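Local coordinates for aeromonas extracellular serine protease (Aeromonas sobria, PDB 3HJR), which cleaves host plasma proteins after paired basic residues, one of them lysine, as a secreted calcium-binding serine protease and probable virulence factor, at residues V477-D482 and M531-N536; P459-T464 and T546-V551; N255-A260 and G274-L279; R362-R367 and E424-H429. One frame throughout, in Å; residues are numbered along the deposited sequence.

Interaction 1. Residues V477-D482 and M531-N536; sequences VMVSLD and MRMLSN
R532 meets strand 477-482 through its aliphatic stem, with CG resting 3.5 Å from V477 O. Its flat guanidinium is turned away from the pairing and takes its polar partners elsewhere: NE bonds S251 OG, NH1 the carbonyl of P248, and NH2 forms a salt bridge with D197. A kink at chi3 (57°) accompanies this turn away from the neighbouring strand. M478 shares this face and lies loosely beside R532, CE to CB 4.3 Å. The backbones run antiparallel and illustrate the alternation that defines such a ladder. V477 with M533 and V479 with M531 are hydrogen-bonded pairs, while M478 with R532 between them is a non-hydrogen-bonded pair. The V477 N to M533 O bond measures 2.8 Å and is nearly straight, whereas V479 N to M531 O is longer and more bent. In the P-domain, whose fold is a jelly-roll beta sandwich, strand 472-482 also bonds to strand 583-594, and so gains a second partner besides strand 527-535. V477, V479, M531 and M533 occupy the other face. There M533 bends at chi3 (-83°), which swings its terminal methyl back toward V479, CE to CG1 3.3 Å; a separation this short is tighter than ordinary packing and its exact value is doubtful. V479 CG1 also touches M531 CB at 4.1 Å, and V477 CG1 stands 4.3 Å from M533 CE.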
loop_
_atom_site.group_PDB
_atom_site.type_symbol
_atom_site.label_atom_id
_atom_site.label_comp_id
_atom_site.label_asym_id
_atom_site.label_seq_id
_atom_site.Cartn_x
_atom_site.Cartn_y
_atom_site.Cartn_z
ATOM N N VAL A 477 1.169 17.614 -1.759
ATOM C CA VAL A 477 0.322 18.717 -2.125
ATOM C C VAL A 477 -0.851 18.702 -1.133
ATOM O O VAL A 477 -1.236 17.629 -0.670
ATOM C CB VAL A 477 -0.085 18.508 -3.603
ATOM C CG1 VAL A 477 -1.337 19.262 -4.056
ATOM C CG2 VAL A 477 1.118 18.838 -4.512
ATOM N N MET A 478 -1.390 19.872 -0.801
ATOM C CA MET A 478 -2.753 19.981 -0.244
ATOM C C MET A 478 -3.592 20.806 -1.202
ATOM O O MET A 478 -3.113 21.787 -1.766
ATOM C CB MET A 478 -2.759 20.678 1.106
ATOM C CG MET A 478 -1.953 19.965 2.179
ATOM S SD MET A 478 -2.243 20.566 3.831
ATOM C CE MET A 478 -3.304 19.157 4.531
ATOM N N VAL A 479 -4.845 20.437 -1.399
ATOM C CA VAL A 479 -5.677 21.139 -2.376
ATOM C C VAL A 479 -7.027 21.499 -1.791
ATOM O O VAL A 479 -7.618 20.700 -1.078
ATOM C CB VAL A 479 -5.872 20.314 -3.651
ATOM C CG1 VAL A 479 -6.546 18.999 -3.341
ATOM C CG2 VAL A 479 -6.670 21.070 -4.709
ATOM N N SER A 480 -7.480 22.719 -2.078
ATOM C CA SER A 480 -8.829 23.166 -1.728
ATOM C C SER A 480 -9.537 23.670 -2.988
ATOM O O SER A 480 -8.987 24.437 -3.747
ATOM C CB SER A 480 -8.779 24.263 -0.677
ATOM O OG SER A 480 -8.291 23.777 0.583
ATOM N N LEU A 481 -10.759 23.191 -3.231
ATOM C CA LEU A 481 -11.548 23.635 -4.367
ATOM C C LEU A 481 -13.015 23.356 -4.075
ATOM O O LEU A 481 -13.326 22.528 -3.208
ATOM C CB LEU A 481 -11.096 22.914 -5.649
ATOM C CG LEU A 481 -11.151 21.381 -5.701
ATOM C CD1 LEU A 481 -12.562 20.891 -5.984
ATOM C CD2 LEU A 481 -10.157 20.861 -6.745
ATOM N N ASP A 482 -13.896 24.052 -4.782
ATOM C CA ASP A 482 -15.321 23.728 -4.819
ATOM C C ASP A 482 -15.690 23.025 -6.121
ATOM O O ASP A 482 -15.285 23.437 -7.208
ATOM C CB ASP A 482 -16.161 24.986 -4.686
ATOM C CG ASP A 482 -16.136 25.566 -3.304
ATOM O OD1 ASP A 482 -16.549 26.744 -3.165
ATOM O OD2 ASP A 482 -15.757 24.930 -2.325
ATOM N N MET A 531 -7.128 18.680 1.149
ATOM C CA MET A 531 -6.926 17.251 0.910
ATOM C C MET A 531 -5.465 17.038 0.527
ATOM O O MET A 531 -4.996 17.654 -0.416
ATOM C CB MET A 531 -7.807 16.687 -0.201
ATOM C CG MET A 531 -7.666 15.185 -0.292
ATOM S SD MET A 531 -8.740 14.467 -1.541
ATOM C CE MET A 531 -7.686 13.245 -2.235
ATOM N N ARG A 532 -4.776 16.151 1.240
ATOM C CA ARG A 532 -3.365 15.841 0.983
ATOM C C ARG A 532 -3.194 14.696 -0.025
ATOM O O ARG A 532 -3.921 13.681 0.016
ATOM C CB ARG A 532 -2.616 15.551 2.301
ATOM C CG ARG A 532 -1.081 15.581 2.166
ATOM C CD ARG A 532 -0.370 15.422 3.473
ATOM N NE ARG A 532 -0.754 14.198 4.152
ATOM C CZ ARG A 532 -0.464 13.898 5.397
ATOM N NH1 ARG A 532 -0.886 12.767 5.923
ATOM N NH2 ARG A 532 0.222 14.734 6.145
ATOM N N MET A 533 -2.246 14.884 -0.958
ATOM C CA MET A 533 -1.808 13.846 -1.896
ATOM C C MET A 533 -0.284 13.857 -1.985
ATOM O O MET A 533 0.345 14.889 -1.708
ATOM C CB MET A 533 -2.375 14.081 -3.274
ATOM C CG MET A 533 -3.883 14.061 -3.295
ATOM S SD MET A 533 -4.657 14.879 -4.652
ATOM C CE MET A 533 -4.660 16.457 -4.154
ATOM N N LEU A 534 0.295 12.736 -2.398
ATOM C CA LEU A 534 1.760 12.612 -2.546
ATOM C C LEU A 534 2.080 11.925 -3.868
ATOM O O LEU A 534 1.351 11.065 -4.325
ATOM C CB LEU A 534 2.386 11.873 -1.335
ATOM C CG LEU A 534 3.915 11.574 -1.323
ATOM C CD1 LEU A 534 4.492 11.592 0.091
ATOM C CD2 LEU A 534 4.218 10.193 -1.955
ATOM N N SER A 535 3.186 12.311 -4.486
ATOM C CA SER A 535 3.699 11.627 -5.640
ATOM C C SER A 535 5.158 11.247 -5.437
ATOM O O SER A 535 5.978 12.077 -4.986
ATOM C CB SER A 535 3.622 12.529 -6.850
ATOM O OG SER A 535 4.080 11.848 -8.008
ATOM N N ASN A 536 5.467 10.011 -5.836
ATOM C CA ASN A 536 6.825 9.502 -5.946
ATOM C C ASN A 536 7.399 9.590 -7.373
ATOM O O ASN A 536 8.554 9.227 -7.592
ATOM C CB ASN A 536 6.838 8.038 -5.493
ATOM C CG ASN A 536 6.562 7.870 -4.016
ATOM O OD1 ASN A 536 7.154 8.539 -3.160
ATOM N ND2 ASN A 536 5.646 6.931 -3.688
#

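Interaction 2. Residues P459-T464 and T546-V551; sequences PTSSTT and TWRLEV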
loop_
_atom_site.group_PDB
_atom_site.type_symbol
_atom_site.label_atom_id
_atom_site.label_comp_id
_atom_site.label_asym_id
_atom_site.label_seq_id
_atom_site.Cartn_x
_atom_site.Cartn_y
_atom_site.Cartn_z
ATOM N N PRO A 459 -6.699 22.129 -18.768
ATOM C CA PRO A 459 -6.767 22.215 -17.304
ATOM C C PRO A 459 -6.754 23.642 -16.787
ATOM O O PRO A 459 -6.263 24.576 -17.417
ATOM C CB PRO A 459 -5.483 21.527 -16.833
ATOM C CG PRO A 459 -4.974 20.749 -18.050
ATOM C CD PRO A 459 -5.462 21.482 -19.227
ATOM N N THR A 460 -7.285 23.783 -15.587
ATOM C CA THR A 460 -7.074 24.953 -14.768
ATOM C C THR A 460 -5.733 24.790 -14.057
ATOM O O THR A 460 -5.494 23.788 -13.422
ATOM C CB THR A 460 -8.206 25.022 -13.760
ATOM O OG1 THR A 460 -9.440 25.178 -14.471
ATOM C CG2 THR A 460 -8.084 26.230 -12.841
ATOM N N SER A 461 -4.856 25.767 -14.210
ATOM C CA SER A 461 -3.484 25.650 -13.724
ATOM C C SER A 461 -3.200 26.701 -12.680
ATOM O O SER A 461 -3.669 27.842 -12.764
ATOM C CB SER A 461 -2.516 25.844 -14.885
ATOM O OG SER A 461 -2.695 27.130 -15.435
ATOM N N SER A 462 -2.386 26.313 -11.723
ATOM C CA SER A 462 -1.876 27.232 -10.721
ATOM C C SER A 462 -0.458 26.798 -10.466
ATOM O O SER A 462 -0.175 25.595 -10.483
ATOM C CB SER A 462 -2.687 27.138 -9.436
ATOM O OG SER A 462 -2.229 28.089 -8.481
ATOM N N THR A 463 0.421 27.776 -10.220
ATOM C CA THR A 463 1.844 27.520 -10.190
ATOM C C THR A 463 2.528 28.115 -8.978
ATOM O O THR A 463 2.048 29.062 -8.354
ATOM C CB THR A 463 2.530 28.064 -11.452
ATOM O OG1 THR A 463 2.364 29.497 -11.565
ATOM C CG2 THR A 463 1.904 27.470 -12.743
ATOM N N THR A 464 3.676 27.546 -8.668
ATOM C CA THR A 464 4.577 28.091 -7.658
ATOM C C THR A 464 6.012 27.725 -7.986
ATOM O O THR A 464 6.275 26.620 -8.439
ATOM C CB THR A 464 4.212 27.607 -6.218
ATOM O OG1 THR A 464 5.011 28.303 -5.246
ATOM C CG2 THR A 464 4.527 26.127 -6.026
ATOM N N THR A 546 9.440 25.988 -11.702
ATOM C CA THR A 546 8.022 26.132 -11.520
ATOM C C THR A 546 7.320 24.792 -11.542
ATOM O O THR A 546 7.449 24.019 -12.521
ATOM C CB THR A 546 7.468 27.078 -12.578
ATOM O OG1 THR A 546 7.952 28.404 -12.324
ATOM C CG2 THR A 546 5.963 27.189 -12.487
ATOM N N TRP A 547 6.592 24.532 -10.460
ATOM C CA TRP A 547 5.694 23.376 -10.353
ATOM C C TRP A 547 4.255 23.837 -10.635
ATOM O O TRP A 547 3.842 24.945 -10.229
ATOM C CB TRP A 547 5.793 22.772 -8.951
ATOM C CG TRP A 547 7.110 22.148 -8.652
ATOM C CD1 TRP A 547 8.269 22.791 -8.374
ATOM C CD2 TRP A 547 7.401 20.748 -8.631
ATOM N NE1 TRP A 547 9.282 21.877 -8.188
ATOM C CE2 TRP A 547 8.770 20.616 -8.348
ATOM C CE3 TRP A 547 6.644 19.586 -8.871
ATOM C CZ2 TRP A 547 9.394 19.378 -8.250
ATOM C CZ3 TRP A 547 7.251 18.368 -8.769
ATOM C CH2 TRP A 547 8.633 18.266 -8.455
ATOM N N ARG A 548 3.474 22.983 -11.298
ATOM C CA ARG A 548 2.138 23.354 -11.734
ATOM C C ARG A 548 1.110 22.340 -11.252
ATOM O O ARG A 548 1.234 21.142 -11.536
ATOM C CB ARG A 548 2.054 23.411 -13.248
ATOM C CG ARG A 548 3.183 24.097 -13.991
ATOM C CD ARG A 548 3.080 23.943 -15.514
ATOM N NE ARG A 548 1.763 24.357 -15.976
ATOM C CZ ARG A 548 1.415 25.587 -16.310
ATOM N NH1 ARG A 548 2.286 26.581 -16.270
ATOM N NH2 ARG A 548 0.176 25.827 -16.692
ATOM N N LEU A 549 0.094 22.828 -10.563
ATOM C CA LEU A 549 -1.083 22.039 -10.253
ATOM C C LEU A 549 -2.045 22.236 -11.390
ATOM O O LEU A 549 -2.305 23.353 -11.794
ATOM C CB LEU A 549 -1.727 22.487 -8.948
ATOM C CG LEU A 549 -2.853 21.556 -8.505
ATOM C CD1 LEU A 549 -2.263 20.276 -7.910
ATOM C CD2 LEU A 549 -3.771 22.237 -7.480
ATOM N N GLU A 550 -2.534 21.137 -11.966
ATOM C CA GLU A 550 -3.481 21.228 -13.080
ATOM C C GLU A 550 -4.709 20.383 -12.771
ATOM O O GLU A 550 -4.594 19.199 -12.512
ATOM C CB GLU A 550 -2.816 20.821 -14.401
ATOM C CG GLU A 550 -1.750 21.838 -14.820
ATOM C CD GLU A 550 -1.196 21.646 -16.214
ATOM O OE1 GLU A 550 -1.694 20.796 -16.956
ATOM O OE2 GLU A 550 -0.248 22.383 -16.569
ATOM N N VAL A 551 -5.868 21.028 -12.753
ATOM C CA VAL A 551 -7.144 20.368 -12.516
ATOM C C VAL A 551 -8.099 20.471 -13.690
ATOM O O VAL A 551 -8.319 21.551 -14.231
ATOM C CB VAL A 551 -7.831 21.011 -11.288
ATOM C CG1 VAL A 551 -9.167 20.327 -11.017
ATOM C CG2 VAL A 551 -6.907 20.980 -10.069
#
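T464 pairs with W547, T463 with R548 and V551 with T460 along this antiparallel ladder. At one end T464 and W547 form a hydrogen-bonded pair, T464 N reaching W547 O at 3.0 Å and T464 O receiving W547 N in return, while the T464 hydroxyl turns to Q441. V551 plays the equivalent part at the other end: its O accepts T460 N at 2.8 Å, and its N gives a bond to T460 O. S462 and L549 make the same reciprocal pair between them. T463, by contrast, belongs to a non-hydrogen-bonded pair with R548, and there the side chains do the work. T463 OG1 sits between backbone N and carbonyl (chi1 61°), an orientation that sets CG2 over one face of the R548 guanidinium, 3.7 Å from NH1. The T463 and R548 side chains run alongside each other in the same direction. S461 CB approaches R548 NH2 from an oblique angle at 3.2 Å. What fixes the guanidinium's rotation is a salt bridge along its own strand, R548 NE to E550 OE2 at 2.9 Å, nearly straight and in the guanidinium plane; E550 OE1 is in turn held by R500. On the reverse face S462, T464, W547 and L549 pack against strand 583-594 of another sheet. Two sheets facing each other in this manner fit the jelly-roll sandwich of the P-domain, and just beyond V551 the strand supplies D553 to a calcium site.

Interaction 3. Residues N255-A260 and G274-L279; sequences NLVVSA and GSNIFL
F278 enters the contact with its CB, which lies 3.6 Å from L256 CD1 and almost as near V257 O. Because CG is anti to the backbone N (chi1 -164°), the ring continues past L256: F278 CD2 is 4.0 Å from L256 CD1, which approaches obliquely, and F278 CG is slightly farther. L279 CD2 sits at the ring edge, in plane. At the far tip, CZ leaves this pair of segments to touch R362 and A366 of helix 358-368, and F414 meets the ring edge-to-face. The backbone beneath is clasped twice. F278 N gives V257 O a short, straight bond of 2.8 Å, lying in the carbonyl plane, and S259 N donates more loosely to L279 O at 3.2 Å. L279 N is buried with no partner in the model. A water accepts from V257 N and donates to N276 O, bridging the two backbones. The V258 and L279 side chains lie alongside each other, though the 3.3 Å between V258 CG1 and L279 CD1 is doubtfully short; I277 CD1 reaches V257 CG1 at 4.1 Å. V258 itself packs on helix 335-352, which carries S336, the predicted charge-relay serine. The segments splay at 77°, and their parallel pairing rests on V258 with L279; it adds strand 277-282 as an outermost member of the central parallel sheet characteristic of the subtilisin-like catalytic domain.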
loop_
_atom_site.group_PDB
_atom_site.type_symbol
_atom_site.label_atom_id
_atom_site.label_comp_id
_atom_site.label_asym_id
_atom_site.label_seq_id
_atom_site.Cartn_x
_atom_site.Cartn_y
_atom_site.Cartn_z
ATOM N N ASN A 255 5.046 6.867 5.869
ATOM C CA ASN A 255 4.526 5.598 5.329
ATOM C C ASN A 255 5.105 5.283 3.961
ATOM O O ASN A 255 5.051 6.099 3.015
ATOM C CB ASN A 255 3.008 5.608 5.212
ATOM C CG ASN A 255 2.304 5.395 6.514
ATOM O OD1 ASN A 255 2.782 4.645 7.370
ATOM N ND2 ASN A 255 1.125 6.046 6.681
ATOM N N LEU A 256 5.582 4.047 3.819
ATOM C CA LEU A 256 5.909 3.478 2.518
ATOM C C LEU A 256 4.704 2.647 2.144
ATOM O O LEU A 256 4.396 1.603 2.768
ATOM C CB LEU A 256 7.167 2.656 2.594
ATOM C CG LEU A 256 7.661 1.451 1.824
ATOM C CD1 LEU A 256 6.964 0.971 0.645
ATOM C CD2 LEU A 256 9.176 1.341 1.792
ATOM N N VAL A 257 4.016 3.147 1.135
ATOM C CA VAL A 257 2.714 2.642 0.737
ATOM C C VAL A 257 2.873 1.648 -0.385
ATOM O O VAL A 257 3.590 1.896 -1.346
ATOM C CB VAL A 257 1.754 3.801 0.338
ATOM C CG1 VAL A 257 0.404 3.222 0.017
ATOM C CG2 VAL A 257 1.623 4.806 1.480
ATOM N N VAL A 258 2.252 0.480 -0.249
ATOM C CA VAL A 258 2.442 -0.582 -1.225
ATOM C C VAL A 258 1.172 -1.114 -1.868
ATOM O O VAL A 258 0.134 -1.188 -1.241
ATOM C CB VAL A 258 3.187 -1.778 -0.641
ATOM C CG1 VAL A 258 4.530 -1.357 -0.106
ATOM C CG2 VAL A 258 2.394 -2.462 0.424
ATOM N N SER A 259 1.262 -1.398 -3.163
ATOM C CA SER A 259 0.228 -2.101 -3.884
ATOM C C SER A 259 0.493 -3.597 -3.914
ATOM O O SER A 259 1.611 -4.038 -3.605
ATOM C CB SER A 259 0.131 -1.518 -5.290
ATOM O OG SER A 259 1.247 -1.838 -6.096
ATOM N N ALA A 260 -0.550 -4.371 -4.231
ATOM C CA ALA A 260 -0.494 -5.830 -4.284
ATOM C C ALA A 260 -0.343 -6.374 -5.715
ATOM O O ALA A 260 -0.998 -5.921 -6.673
ATOM C CB ALA A 260 -1.737 -6.425 -3.632
ATOM N N GLY A 274 -2.063 4.505 -7.201
ATOM C CA GLY A 274 -1.954 5.948 -7.269
ATOM C C GLY A 274 -0.514 6.432 -7.228
ATOM O O GLY A 274 0.396 5.634 -7.041
ATOM N N SER A 275 -0.328 7.748 -7.348
ATOM C CA SER A 275 1.002 8.377 -7.420
ATOM C C SER A 275 1.838 8.190 -6.191
ATOM O O SER A 275 3.051 8.390 -6.258
ATOM C CB SER A 275 0.891 9.887 -7.734
ATOM O OG SER A 275 0.207 10.592 -6.714
ATOM N N ASN A 276 1.194 7.831 -5.095
ATOM C CA ASN A 276 1.875 7.632 -3.831
ATOM C C ASN A 276 2.294 6.186 -3.537
ATOM O O ASN A 276 2.860 5.925 -2.458
ATOM C CB ASN A 276 1.082 8.219 -2.647
ATOM C CG ASN A 276 -0.276 7.518 -2.431
ATOM O OD1 ASN A 276 -0.717 7.298 -1.275
ATOM N ND2 ASN A 276 -0.945 7.210 -3.518
ATOM N N ILE A 277 2.024 5.251 -4.438
ATOM C CA ILE A 277 2.569 3.888 -4.265
ATOM C C ILE A 277 4.088 3.959 -4.381
ATOM O O ILE A 277 4.594 4.609 -5.275
ATOM C CB ILE A 277 2.018 2.953 -5.355
ATOM C CG1 ILE A 277 0.490 2.818 -5.293
ATOM C CG2 ILE A 277 2.727 1.566 -5.277
ATOM C CD1 ILE A 277 -0.077 2.382 -3.973
ATOM N N PHE A 278 4.822 3.375 -3.433
ATOM C CA PHE A 278 6.275 3.309 -3.508
ATOM C C PHE A 278 6.738 2.038 -4.248
ATOM O O PHE A 278 7.649 2.102 -5.059
ATOM C CB PHE A 278 6.882 3.370 -2.097
ATOM C CG PHE A 278 8.353 3.700 -2.116
ATOM C CD1 PHE A 278 8.773 5.006 -2.315
ATOM C CD2 PHE A 278 9.306 2.690 -2.054
ATOM C CE1 PHE A 278 10.152 5.328 -2.349
ATOM C CE2 PHE A 278 10.660 2.989 -2.125
ATOM C CZ PHE A 278 11.093 4.306 -2.265
ATOM N N LEU A 279 6.150 0.892 -3.924
ATOM C CA LEU A 279 6.469 -0.358 -4.613
ATOM C C LEU A 279 5.318 -1.320 -4.599
ATOM O O LEU A 279 4.329 -1.122 -3.899
ATOM C CB LEU A 279 7.657 -1.057 -3.946
ATOM C CG LEU A 279 7.714 -1.224 -2.494
ATOM C CD1 LEU A 279 6.950 -2.469 -2.036
ATOM C CD2 LEU A 279 9.254 -1.246 -2.014
HETATM O O HOH W 1 4.836 5.488 -0.588
#

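Interaction 4. Residues R362-R367 and E424-H429; sequences RDLLAR and ELAANH
H429 and R367 converge on a single carboxylate oxygen, D363 OD2, from opposite faces of the carboxylate plane. H429 NE2 donates to D363 OD2 at 3.2 Å with a noticeably bent N-H, and R367 NH1 donates to it at 2.8 Å as part of a salt bridge. Both donors use the anti side of the oxygen and stand off its plane. The guanidinium and the imidazole lie nearly coplanar, 17° apart, with R367 NH1 only 3.2 Å from H429 CD2. Such doubled donation would probably stabilise the negative charge of D363, whose OD1 has a separate partner in Y539 OH. The D363-R367 pair is an i to i+4 bridge within helix 358-368, which also packs on strand 277-282 of the subtilisin-like domain through R362, L365 and A366. H429 arrives from the type I turn A426-H429 at the C-terminal end of the helix that includes 424-426, so one helix end is fastened to another's flank. L364 packs on one face of the imidazole in a CH-pi contact, its CG 4.2 Å from the H429 ring centroid. The L364 and L425 side chains pass each other in opposite directions, L364 CD2 coming a tight 3.5 Å from L425 CB, and L364 CD1 reaches A426 CB. L425 CD2 lies over one face of the R367 guanidinium, toward its rim, 3.7 Å above the plane. A water at the guanidinium edge accepts from R367 NH2 and donates to L425 O at 2.7 Å.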
loop_
_atom_site.group_PDB
_atom_site.type_symbol
_atom_site.label_atom_id
_atom_site.label_comp_id
_atom_site.label_asym_id
_atom_site.label_seq_id
_atom_site.Cartn_x
_atom_site.Cartn_y
_atom_site.Cartn_z
ATOM N N ARG A 362 14.900 2.676 1.324
ATOM C CA ARG A 362 13.948 3.006 0.268
ATOM C C ARG A 362 14.655 3.161 -1.067
ATOM O O ARG A 362 14.162 2.701 -2.091
ATOM C CB ARG A 362 13.278 4.308 0.616
ATOM C CG ARG A 362 12.098 4.144 1.487
ATOM C CD ARG A 362 11.231 5.386 1.562
ATOM N NE ARG A 362 10.249 5.303 2.645
ATOM C CZ ARG A 362 9.344 6.230 2.893
ATOM N NH1 ARG A 362 9.311 7.347 2.157
ATOM N NH2 ARG A 362 8.523 6.091 3.935
ATOM N N ASP A 363 15.793 3.853 -1.072
ATOM C CA ASP A 363 16.512 4.160 -2.296
ATOM C C ASP A 363 16.962 2.832 -2.947
ATOM O O ASP A 363 16.837 2.628 -4.146
ATOM C CB ASP A 363 17.705 5.106 -2.024
ATOM C CG ASP A 363 18.444 5.494 -3.302
ATOM O OD1 ASP A 363 17.899 6.240 -4.171
ATOM O OD2 ASP A 363 19.580 5.062 -3.564
ATOM N N LEU A 364 17.449 1.912 -2.116
ATOM C CA LEU A 364 17.892 0.598 -2.591
ATOM C C LEU A 364 16.726 -0.218 -3.136
ATOM O O LEU A 364 16.862 -0.871 -4.149
ATOM C CB LEU A 364 18.577 -0.164 -1.475
ATOM C CG LEU A 364 19.923 0.448 -1.117
ATOM C CD1 LEU A 364 20.326 -0.002 0.238
ATOM C CD2 LEU A 364 21.014 0.106 -2.123
ATOM N N LEU A 365 15.594 -0.192 -2.429
ATOM C CA LEU A 365 14.398 -0.924 -2.842
ATOM C C LEU A 365 13.886 -0.361 -4.158
ATOM O O LEU A 365 13.541 -1.123 -5.072
ATOM C CB LEU A 365 13.291 -0.878 -1.770
ATOM C CG LEU A 365 13.530 -1.782 -0.558
ATOM C CD1 LEU A 365 12.664 -1.418 0.593
ATOM C CD2 LEU A 365 13.253 -3.266 -0.984
ATOM N N ALA A 366 13.851 0.966 -4.275
ATOM C CA ALA A 366 13.409 1.584 -5.527
ATOM C C ALA A 366 14.327 1.252 -6.694
ATOM O O ALA A 366 13.885 0.878 -7.799
ATOM C CB ALA A 366 13.316 3.087 -5.355
ATOM N N ARG A 367 15.634 1.399 -6.492
ATOM C CA ARG A 367 16.549 1.238 -7.606
ATOM C C ARG A 367 16.699 -0.236 -8.014
ATOM O O ARG A 367 17.141 -0.519 -9.107
ATOM C CB ARG A 367 17.913 1.877 -7.266
ATOM C CG ARG A 367 17.902 3.412 -7.187
ATOM C CD ARG A 367 19.158 4.024 -6.556
ATOM N NE ARG A 367 20.340 3.237 -6.884
ATOM C CZ ARG A 367 21.233 2.757 -6.002
ATOM N NH1 ARG A 367 21.145 2.973 -4.691
ATOM N NH2 ARG A 367 22.244 2.035 -6.460
ATOM N N GLU A 424 22.449 -6.582 -3.428
ATOM C CA GLU A 424 23.578 -6.375 -4.342
ATOM C C GLU A 424 23.895 -4.887 -4.378
ATOM O O GLU A 424 25.056 -4.509 -4.252
ATOM C CB GLU A 424 23.299 -6.916 -5.758
ATOM C CG GLU A 424 24.397 -6.566 -6.771
ATOM C CD GLU A 424 23.995 -6.838 -8.227
ATOM O OE1 GLU A 424 24.516 -7.786 -8.822
ATOM O OE2 GLU A 424 23.161 -6.089 -8.781
ATOM N N LEU A 425 22.872 -4.035 -4.443
ATOM C CA LEU A 425 23.099 -2.595 -4.502
ATOM C C LEU A 425 23.604 -2.098 -3.152
ATOM O O LEU A 425 24.404 -1.183 -3.096
ATOM C CB LEU A 425 21.852 -1.807 -4.895
ATOM C CG LEU A 425 21.614 -1.558 -6.403
ATOM C CD1 LEU A 425 22.035 -2.654 -7.354
ATOM C CD2 LEU A 425 20.171 -1.111 -6.637
ATOM N N ALA A 426 23.154 -2.716 -2.064
ATOM C CA ALA A 426 23.479 -2.211 -0.752
ATOM C C ALA A 426 24.970 -2.318 -0.426
ATOM O O ALA A 426 25.521 -1.484 0.313
ATOM C CB ALA A 426 22.680 -2.935 0.305
ATOM N N ALA A 427 25.620 -3.341 -0.971
ATOM C CA ALA A 427 27.035 -3.566 -0.719
ATOM C C ALA A 427 27.933 -2.354 -0.938
ATOM O O ALA A 427 28.906 -2.166 -0.189
ATOM C CB ALA A 427 27.553 -4.772 -1.477
ATOM N N ASN A 428 27.633 -1.544 -1.939
ATOM C CA ASN A 428 28.456 -0.376 -2.252
ATOM C C ASN A 428 27.639 0.910 -2.261
ATOM O O ASN A 428 28.071 1.932 -2.795
ATOM C CB ASN A 428 29.137 -0.573 -3.605
ATOM C CG ASN A 428 30.041 -1.770 -3.624
ATOM O OD1 ASN A 428 31.193 -1.696 -3.197
ATOM N ND2 ASN A 428 29.516 -2.903 -4.118
ATOM N N HIS A 429 26.496 0.864 -1.612
ATOM C CA HIS A 429 25.636 2.033 -1.508
ATOM C C HIS A 429 26.281 3.147 -0.677
ATOM O O HIS A 429 26.800 2.905 0.407
ATOM C CB HIS A 429 24.324 1.674 -0.833
ATOM C CG HIS A 429 23.339 2.781 -0.875
ATOM N ND1 HIS A 429 22.947 3.491 0.236
ATOM C CD2 HIS A 429 22.716 3.345 -1.927
ATOM C CE1 HIS A 429 22.095 4.433 -0.139
ATOM N NE2 HIS A 429 21.933 4.355 -1.449
HETATM O O HOH W 2 24.355 1.081 -4.635
#

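How the interactions relate
Interactions 1 and 2 belong to the P-domain and are both antiparallel ladders, yet interaction 1 is largely buried whereas interaction 2 keeps one salt-bridged face nearer the surface. They meet where V477 and V479 pack on L549, between two sheets. Interaction 3, near the centre of the chain, is wholly buried and parallel; its direct hydrogen bonds are all backbone, and one water mediates. Interaction 4 is partly buried and relies on side-chain charge instead. Helix 358-368 is shared by the last two, contributing a segment to one and a packing surface to the other. Interactions 1 and 3 touch where the subtilisin-like domain meets the P-domain, through N536 and L534 with S275.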